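Local coordinates for protein short-chain dehydrogenase/reductase SDR (Paraburkholderia phymatum, PDB 5VA8) that binds NADP and probably catalyses NADP(H)-dependent oxidation or reduction of a still undefined substrate, as a short-chain dehydrogenase/reductase, at residues 24-28 with 191-197. Coordinates in Å, arbitrary orientation, origin at the centre of the assembly. Residue numbers count along the deposited sequence, not the author numbering.
Sequences SKGLG and PGIFDTD. With NAP (NADP nicotinamide-adenine-dinucleotide phosphate), chain E; TCE (3,3',3''-phosphanetriyltripropanoic acid), chain F.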
# COMPACT_ATOMS: atom_id res chain seq x y z
N SER A 24 -21.26 -6.56 -23.83
CA SER A 24 -21.71 -6.08 -25.13
C SER A 24 -21.19 -4.68 -25.43
O SER A 24 -21.22 -4.27 -26.60
CB SER A 24 -23.25 -6.12 -25.21
OG SER A 24 -23.86 -5.12 -24.41
N LYS A 25 -20.71 -3.96 -24.41
CA LYS A 25 -20.21 -2.60 -24.55
C LYS A 25 -19.01 -2.41 -23.64
O LYS A 25 -18.76 -3.20 -22.72
CB LYS A 25 -21.28 -1.56 -24.18
CG LYS A 25 -22.59 -1.72 -24.94
CD LYS A 25 -23.72 -0.95 -24.26
CE LYS A 25 -23.35 0.51 -24.08
NZ LYS A 25 -24.42 1.30 -23.40
N GLY A 26 -18.26 -1.33 -23.91
CA GLY A 26 -17.33 -0.78 -22.93
C GLY A 26 -16.13 -1.67 -22.65
O GLY A 26 -15.60 -2.36 -23.54
N LEU A 27 -15.69 -1.65 -21.39
CA LEU A 27 -14.49 -2.39 -20.99
C LEU A 27 -14.67 -3.89 -21.19
O LEU A 27 -13.73 -4.58 -21.61
CB LEU A 27 -14.14 -2.10 -19.54
CG LEU A 27 -13.89 -0.63 -19.23
CD1 LEU A 27 -13.54 -0.48 -17.77
CD2 LEU A 27 -12.77 -0.09 -20.11
N GLY A 28 -15.85 -4.42 -20.85
CA GLY A 28 -16.07 -5.84 -21.06
C GLY A 28 -15.97 -6.22 -22.52
O GLY A 28 -15.34 -7.22 -22.87
N PRO A 191 -9.62 0.11 -13.56
CA PRO A 191 -9.65 1.25 -14.48
C PRO A 191 -9.68 2.57 -13.72
O PRO A 191 -10.39 2.72 -12.72
CB PRO A 191 -10.95 1.06 -15.28
CG PRO A 191 -11.61 -0.17 -14.74
CD PRO A 191 -10.92 -0.58 -13.47
N GLY A 192 -8.90 3.53 -14.22
CA GLY A 192 -9.16 4.94 -14.00
C GLY A 192 -10.31 5.35 -14.90
O GLY A 192 -11.23 4.55 -15.10
N ILE A 193 -10.31 6.55 -15.46
CA ILE A 193 -11.45 6.95 -16.28
C ILE A 193 -11.23 6.49 -17.72
O ILE A 193 -10.18 6.75 -18.34
CB ILE A 193 -11.71 8.47 -16.19
CG1 ILE A 193 -12.94 8.82 -17.03
CG2 ILE A 193 -10.49 9.28 -16.60
CD1 ILE A 193 -13.44 10.25 -16.84
N PHE A 194 -12.21 5.75 -18.24
CA PHE A 194 -12.17 5.20 -19.59
C PHE A 194 -13.35 5.72 -20.41
O PHE A 194 -14.45 5.90 -19.89
CB PHE A 194 -12.18 3.67 -19.56
CG PHE A 194 -10.80 3.08 -19.39
CD1 PHE A 194 -10.16 2.49 -20.46
CD2 PHE A 194 -10.14 3.19 -18.17
CE1 PHE A 194 -8.88 1.99 -20.33
CE2 PHE A 194 -8.85 2.69 -18.02
CZ PHE A 194 -8.22 2.08 -19.10
N ASP A 195 -13.09 5.95 -21.69
CA ASP A 195 -14.01 6.60 -22.62
C ASP A 195 -15.09 5.61 -23.05
O ASP A 195 -15.06 5.05 -24.15
CB ASP A 195 -13.23 7.14 -23.81
CG ASP A 195 -13.98 8.21 -24.56
OD1 ASP A 195 -15.09 8.57 -24.12
OD2 ASP A 195 -13.44 8.69 -25.57
N THR A 196 -16.07 5.39 -22.17
CA THR A 196 -17.21 4.51 -22.44
C THR A 196 -18.51 5.27 -22.24
O THR A 196 -18.53 6.43 -21.82
CB THR A 196 -17.22 3.28 -21.54
OG1 THR A 196 -17.56 3.69 -20.21
CG2 THR A 196 -15.87 2.56 -21.53
N ASP A 197 -19.62 4.58 -22.52
CA ASP A 197 -20.93 5.19 -22.29
C ASP A 197 -21.18 5.50 -20.83
O ASP A 197 -22.00 6.37 -20.53
CB ASP A 197 -22.04 4.27 -22.80
CG ASP A 197 -22.17 4.28 -24.31
OD1 ASP A 197 -21.48 5.08 -24.98
OD2 ASP A 197 -22.96 3.47 -24.82
PA NAP E . -20.53 0.32 -20.15
O1A NAP E . -19.83 0.90 -21.31
O2A NAP E . -21.87 0.94 -19.80
O5B NAP E . -20.70 -1.24 -20.45
C5B NAP E . -21.35 -2.07 -19.48
C4B NAP E . -21.64 -3.39 -20.14
O4B NAP E . -22.05 -4.33 -19.13
C3B NAP E . -22.78 -3.37 -21.16
O3B NAP E . -22.54 -4.36 -22.15
C2B NAP E . -23.98 -3.74 -20.30
O2B NAP E . -25.06 -4.19 -21.15
C1B NAP E . -23.35 -4.82 -19.42
N9A NAP E . -24.02 -5.04 -18.15
C8A NAP E . -24.21 -4.12 -17.15
N7A NAP E . -24.75 -4.61 -16.06
C5A NAP E . -24.94 -5.96 -16.37
C6A NAP E . -25.48 -7.03 -15.63
N6A NAP E . -25.96 -6.91 -14.39
N1A NAP E . -25.54 -8.24 -16.23
C2A NAP E . -25.05 -8.36 -17.48
N3A NAP E . -24.52 -7.42 -18.26
C4A NAP E . -24.49 -6.23 -17.65
O3 NAP E . -19.62 0.40 -18.84
PN NAP E . -18.04 0.34 -18.60
O1N NAP E . -17.44 -0.67 -19.50
O2N NAP E . -17.53 1.73 -18.63
O5D NAP E . -18.01 -0.18 -17.09
C5D NAP E . -17.80 -1.57 -16.78
C4D NAP E . -17.56 -1.64 -15.29
O4D NAP E . -16.33 -0.93 -14.99
C3D NAP E . -18.64 -1.00 -14.41
O3D NAP E . -18.78 -1.72 -13.19
C2D NAP E . -18.06 0.39 -14.13
O2D NAP E . -18.56 1.01 -12.95
C1D NAP E . -16.59 0.01 -13.99
N1N NAP E . -15.66 1.15 -14.16
C2N NAP E . -15.76 1.95 -15.24
C3N NAP E . -14.85 2.97 -15.42
C7N NAP E . -14.85 3.92 -16.58
O7N NAP E . -14.30 5.03 -16.45
N7N NAP E . -15.55 3.59 -17.66
C4N NAP E . -13.79 3.09 -14.52
C5N NAP E . -13.73 2.25 -13.42
C6N NAP E . -14.68 1.29 -13.25
P2B NAP E . -26.58 -4.25 -20.62
O1X NAP E . -26.63 -5.36 -19.62
O2X NAP E . -26.91 -2.89 -20.00
O3X NAP E . -27.40 -4.52 -21.90
O16 TCE F . -17.91 2.05 -9.77
C14 TCE F . -16.85 2.67 -10.05
O15 TCE F . -15.91 2.72 -9.22
C5 TCE F . -16.73 3.39 -11.39
C2 TCE F . -15.52 4.32 -11.32
P TCE F . -15.17 4.98 -13.02
C3 TCE F . -16.72 5.47 -13.89
C6 TCE F . -17.22 6.65 -13.07
C8 TCE F . -18.57 7.06 -13.62
O10 TCE F . -18.74 8.26 -13.92
O9 TCE F . -19.47 6.20 -13.78
C1 TCE F . -13.99 6.39 -12.89
C4 TCE F . -12.71 5.85 -12.24
C11 TCE F . -11.77 7.02 -12.06
O12 TCE F . -10.61 6.85 -11.61
O13 TCE F . -12.18 8.17 -12.37
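L27 is the main link between the two segments. It sits in the first turn of helix 26-37 and points at the end of strand 184-191 and the loop that follows it. Its CD1 packs on P191 CG at 3.6 Å, and its CD2 lies 3.7 Å from F194 CD1. F236 of helix 233-243 closes this apolar patch, touching L27, P191 and F194. T196 extends the contact: its CG2 rests 3.9 Å from G26 CA. At the outer end, K25 NZ forms a salt bridge with D197 OD2 at 3.0 Å; as a hydrogen bond it is weak.

Both segments hold the same NADP. L27 N donates to NAP O1N (2.8 Å), and T196 OG1 donates to NAP O2N of the same phosphate (2.5 Å). F194 N donates a hydrogen bond to the carboxamide oxygen NAP O7N (2.8 Å), which helps to orient the nicotinamide. S24 OG accepts a hydrogen bond from NAP O3B of the adenosine ribose (2.7 Å). G26 has positive phi, and a CB there would clash with NAP O1N. T196 is also the N-cap of helix 197-210.

The glycine-rich turn at the N-terminal end of helix 26-37 and the Pro-Gly segment at the end of strand 184-191 form part of the SDR Rossmann-fold cofactor site, along the pyrophosphate and nicotinamide.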